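Local coordinates for protein archease (Thermotoga maritima, PDB 1J5U), which probably activates the tRNA-splicing ligase RtcB by promoting its guanylylation, binds calcium, and may also act as a chaperone, at residues V73-W76 with I77-S81; S31-E34 with L35-A39. All coordinates share one frame; numbering follows the deposited sequence.

Interaction 1: residues V73-W76 with I77-S81; sequences VNDW and ILEIS
E79 N donates to D75 O at 2.9 Å, with an N-H...O angle of 163°. I80 N reaches W76 O at 2.8 Å. I77 N to V73 O and L78 N to N74 O are further i to i+4 bonds. S81 OG donates to L78 O at 2.6 Å, in the carbonyl plane and on a lone pair. The side chains of D75 and E79 lie side by side one turn apart. Their carboxylates would probably repel, with D75 OD1 and E79 OE2 4.7 Å apart, but K58 forms a salt bridge with both, while D75 OD1 is also hydrogen-bonded to the Y60 hydroxyl and E79 pairs with K56. N74 and I77 also point the same way. With CG1 anti to the carbonyl carbon (chi1 -74°), I77 runs back along the helix and brings CD1 3.5 Å from N74 OD1, the atom that accepts from L114 N. The same CD1 packs 4.3 Å from V73 CG1. L78 CD2 lies 4.0 Å from D75 OD2. One face of the W76 indole lies over its own helix, with V73 CA 3.9 Å above the ring plane, toward the rim of the ring. This is a regular amphipathic alpha-helix, 66-81, with W76 and I80 buried against strands 84-92 and 95-105.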
loop_
_atom_site.group_PDB
_atom_site.type_symbol
_atom_site.label_atom_id
_atom_site.label_comp_id
_atom_site.label_asym_id
_atom_site.label_seq_id
_atom_site.Cartn_x
_atom_site.Cartn_y
_atom_site.Cartn_z
ATOM N N VAL A 73 1.789 -1.092 5.060
ATOM C CA VAL A 73 1.295 -1.399 3.730
ATOM C C VAL A 73 1.618 -2.866 3.378
ATOM O O VAL A 73 0.814 -3.546 2.759
ATOM C CB VAL A 73 1.911 -0.404 2.690
ATOM C CG1 VAL A 73 1.541 -0.808 1.280
ATOM C CG2 VAL A 73 1.434 1.045 2.993
ATOM N N ASN A 74 2.784 -3.363 3.772
ATOM C CA ASN A 74 3.078 -4.749 3.437
ATOM C C ASN A 74 2.209 -5.705 4.213
ATOM O O ASN A 74 1.933 -6.801 3.746
ATOM C CB ASN A 74 4.562 -5.065 3.606
ATOM C CG ASN A 74 5.369 -4.618 2.389
ATOM O OD1 ASN A 74 4.986 -4.912 1.259
ATOM N ND2 ASN A 74 6.459 -3.906 2.610
ATOM N N ASP A 75 1.757 -5.292 5.388
ATOM C CA ASP A 75 0.877 -6.172 6.128
ATOM C C ASP A 75 -0.468 -6.199 5.403
ATOM O O ASP A 75 -1.109 -7.233 5.343
ATOM C CB ASP A 75 0.679 -5.719 7.573
ATOM C CG ASP A 75 -0.102 -6.749 8.363
ATOM O OD1 ASP A 75 -1.270 -6.510 8.712
ATOM O OD2 ASP A 75 0.455 -7.831 8.572
ATOM N N TRP A 76 -0.873 -5.070 4.818
ATOM C CA TRP A 76 -2.118 -5.016 4.059
ATOM C C TRP A 76 -2.051 -5.957 2.849
ATOM O O TRP A 76 -3.046 -6.559 2.470
ATOM C CB TRP A 76 -2.406 -3.609 3.529
ATOM C CG TRP A 76 -2.734 -2.583 4.570
ATOM C CD1 TRP A 76 -2.949 -2.797 5.912
ATOM C CD2 TRP A 76 -2.860 -1.175 4.360
ATOM N NE1 TRP A 76 -3.196 -1.605 6.544
ATOM C CE2 TRP A 76 -3.151 -0.591 5.614
ATOM C CE3 TRP A 76 -2.761 -0.343 3.223
ATOM C CZ2 TRP A 76 -3.343 0.794 5.774
ATOM C CZ3 TRP A 76 -2.960 1.042 3.384
ATOM C CH2 TRP A 76 -3.245 1.589 4.651
ATOM N N ILE A 77 -0.884 -6.029 2.221
ATOM C CA ILE A 77 -0.680 -6.915 1.073
ATOM C C ILE A 77 -0.806 -8.384 1.545
ATOM O O ILE A 77 -1.339 -9.223 0.833
ATOM C CB ILE A 77 0.702 -6.652 0.432
ATOM C CG1 ILE A 77 0.640 -5.313 -0.337
ATOM C CG2 ILE A 77 1.100 -7.823 -0.495
ATOM C CD1 ILE A 77 2.000 -4.639 -0.605
ATOM N N LEU A 78 -0.333 -8.671 2.752
ATOM C CA LEU A 78 -0.427 -10.023 3.309
ATOM C C LEU A 78 -1.912 -10.308 3.506
ATOM O O LEU A 78 -2.401 -11.366 3.115
ATOM C CB LEU A 78 0.319 -10.126 4.650
ATOM C CG LEU A 78 0.245 -11.462 5.426
ATOM C CD1 LEU A 78 0.763 -12.645 4.562
ATOM C CD2 LEU A 78 1.077 -11.341 6.696
ATOM N N GLU A 79 -2.636 -9.355 4.087
ATOM C CA GLU A 79 -4.068 -9.539 4.293
ATOM C C GLU A 79 -4.782 -9.736 2.967
ATOM O O GLU A 79 -5.738 -10.545 2.864
ATOM C CB GLU A 79 -4.674 -8.336 5.039
ATOM C CG GLU A 79 -4.358 -8.322 6.537
ATOM C CD GLU A 79 -4.953 -9.526 7.256
ATOM O OE1 GLU A 79 -6.021 -10.008 6.814
ATOM O OE2 GLU A 79 -4.357 -9.974 8.261
ATOM N N ILE A 80 -4.355 -8.990 1.945
ATOM C CA ILE A 80 -4.994 -9.134 0.641
ATOM C C ILE A 80 -4.797 -10.587 0.157
ATOM O O ILE A 80 -5.725 -11.189 -0.381
ATOM C CB ILE A 80 -4.425 -8.124 -0.397
ATOM C CG1 ILE A 80 -5.039 -6.732 -0.154
ATOM C CG2 ILE A 80 -4.765 -8.584 -1.851
ATOM C CD1 ILE A 80 -4.443 -5.631 -1.014
ATOM N N SER A 81 -3.611 -11.155 0.359
ATOM C CA SER A 81 -3.383 -12.547 -0.060
ATOM C C SER A 81 -4.269 -13.498 0.745
ATOM O O SER A 81 -4.471 -14.644 0.354
ATOM C CB SER A 81 -1.902 -12.958 0.090
ATOM O OG SER A 81 -1.505 -13.174 1.438
#

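Interaction 2: residues S31-E34 with L35-A39; sequences SYEE and LLEEA
S31 is the N-cap just ahead of helix 32-47; its carbonyl O takes the N-H of L35, with N and O 3.1 Å apart. S31 OG also accepts from E34 N at 3.2 Å, a capping bond that satisfies an N-H of the first turn. L36 N, E37 N and E38 N then donate to Y32 O, E33 O and E34 O. L35 N makes a second, weak bond to Y32 O. Y32 and L36 supply the buried side. The tyrosine CG is anti to the backbone N (chi1 173°), which swings the ring toward L36, one turn on; the two side chains cross at a slant. L36 CD1 comes 3.5 Å from Y32 CE2, and L36 CG lies over one ring face. Both side chains touch L96 of strand 95-105, and L36 also touches F69 of helix 66-81. This is the apolar side of an amphipathic helix. Along another side run glutamates. E37 OE2 sits 3.5 Å from E33 CG and 3.8 Å from E33 OE2. The two carboxylate planes are 80° apart, and the like charges are likely to repel. E37 OE2 also lies 4.0 Å from E34 CG, and E37 CG rests 3.4 Å from E33 O. An alanine here is likely to leave E33 CG and E34 CG without the carboxylate that packs beside them. The E34 carboxylate turns back toward the helix start, where OE1 accepts from N30 N.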
loop_
_atom_site.group_PDB
_atom_site.type_symbol
_atom_site.label_atom_id
_atom_site.label_comp_id
_atom_site.label_asym_id
_atom_site.label_seq_id
_atom_site.Cartn_x
_atom_site.Cartn_y
_atom_site.Cartn_z
ATOM N N SER A 31 -1.082 14.531 5.813
ATOM C CA SER A 31 -0.669 13.795 7.009
ATOM C C SER A 31 -0.289 12.369 6.663
ATOM O O SER A 31 -0.575 11.896 5.570
ATOM C CB SER A 31 -1.834 13.735 8.001
ATOM O OG SER A 31 -2.828 12.845 7.509
ATOM N N TYR A 32 0.339 11.709 7.623
ATOM C CA TYR A 32 0.782 10.328 7.496
ATOM C C TYR A 32 -0.407 9.419 7.221
ATOM O O TYR A 32 -0.322 8.502 6.418
ATOM C CB TYR A 32 1.483 9.897 8.787
ATOM C CG TYR A 32 1.844 8.433 8.834
ATOM C CD1 TYR A 32 2.953 7.936 8.140
ATOM C CD2 TYR A 32 1.081 7.547 9.574
ATOM C CE1 TYR A 32 3.288 6.585 8.192
ATOM C CE2 TYR A 32 1.409 6.195 9.635
ATOM C CZ TYR A 32 2.510 5.720 8.939
ATOM O OH TYR A 32 2.812 4.381 9.003
ATOM N N GLU A 33 -1.514 9.683 7.902
ATOM C CA GLU A 33 -2.718 8.890 7.718
ATOM C C GLU A 33 -3.230 8.997 6.277
ATOM O O GLU A 33 -3.664 7.999 5.696
ATOM C CB GLU A 33 -3.808 9.358 8.680
ATOM C CG GLU A 33 -5.077 8.552 8.572
ATOM C CD GLU A 33 -6.126 8.960 9.604
ATOM O OE1 GLU A 33 -5.796 9.747 10.510
ATOM O OE2 GLU A 33 -7.273 8.482 9.505
ATOM N N GLU A 34 -3.175 10.195 5.696
ATOM C CA GLU A 34 -3.655 10.370 4.326
ATOM C C GLU A 34 -2.726 9.675 3.317
ATOM O O GLU A 34 -3.176 9.255 2.263
ATOM C CB GLU A 34 -3.819 11.855 3.974
ATOM C CG GLU A 34 -4.962 12.518 4.730
ATOM C CD GLU A 34 -5.310 13.898 4.177
ATOM O OE1 GLU A 34 -4.546 14.457 3.356
ATOM O OE2 GLU A 34 -6.350 14.428 4.582
ATOM N N LEU A 35 -1.442 9.566 3.638
ATOM C CA LEU A 35 -0.548 8.844 2.745
ATOM C C LEU A 35 -0.939 7.373 2.778
ATOM O O LEU A 35 -0.892 6.697 1.755
ATOM C CB LEU A 35 0.912 9.009 3.156
ATOM C CG LEU A 35 1.403 10.461 3.062
ATOM C CD1 LEU A 35 2.881 10.483 3.312
ATOM C CD2 LEU A 35 1.101 11.040 1.659
ATOM N N LEU A 36 -1.316 6.867 3.957
ATOM C CA LEU A 36 -1.741 5.464 4.045
ATOM C C LEU A 36 -3.065 5.276 3.300
ATOM O O LEU A 36 -3.298 4.222 2.717
ATOM C CB LEU A 36 -1.901 5.006 5.505
ATOM C CG LEU A 36 -0.591 4.638 6.233
ATOM C CD1 LEU A 36 -0.874 4.426 7.719
ATOM C CD2 LEU A 36 0.005 3.373 5.620
ATOM N N GLU A 37 -3.938 6.283 3.330
ATOM C CA GLU A 37 -5.213 6.193 2.617
ATOM C C GLU A 37 -4.876 6.088 1.115
ATOM O O GLU A 37 -5.513 5.340 0.380
ATOM C CB GLU A 37 -6.074 7.451 2.858
ATOM C CG GLU A 37 -6.743 7.529 4.264
ATOM C CD GLU A 37 -7.230 8.945 4.623
ATOM O OE1 GLU A 37 -7.743 9.638 3.738
ATOM O OE2 GLU A 37 -7.105 9.373 5.790
ATOM N N GLU A 38 -3.880 6.857 0.668
ATOM C CA GLU A 38 -3.484 6.798 -0.739
ATOM C C GLU A 38 -2.816 5.444 -1.092
ATOM O O GLU A 38 -2.988 4.924 -2.194
ATOM C CB GLU A 38 -2.571 7.980 -1.070
ATOM C CG GLU A 38 -3.359 9.305 -1.247
ATOM C CD GLU A 38 -4.478 9.174 -2.271
ATOM O OE1 GLU A 38 -4.313 8.375 -3.215
ATOM O OE2 GLU A 38 -5.521 9.864 -2.147
ATOM N N ALA A 39 -2.062 4.865 -0.159
ATOM C CA ALA A 39 -1.448 3.542 -0.412
ATOM C C ALA A 39 -2.604 2.556 -0.575
ATOM O O ALA A 39 -2.591 1.683 -1.451
ATOM C CB ALA A 39 -0.545 3.116 0.769
#

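How the interactions relate
Interactions 1 and 2 lie on two helices, 66-81 and 32-47, which pack against each other. Their centres are 16 Å apart, yet their side chains meet. V73 CG2 touches A39 CB at 3.6 Å and L36 CD2 at 3.8 Å. W76 CZ3 comes 3.3 Å from L36 O. L36 therefore belongs to both the packing within 31-39 and the seam between the helices. Both helices also pack on strands 84-92 and 95-105. Interaction 1 is nearer the metal: the side chain of I77 is about 12 Å from the calcium ion, and that of N74 about 8 Å from that of the calcium ligand D135. Interaction 2 lies away from this site.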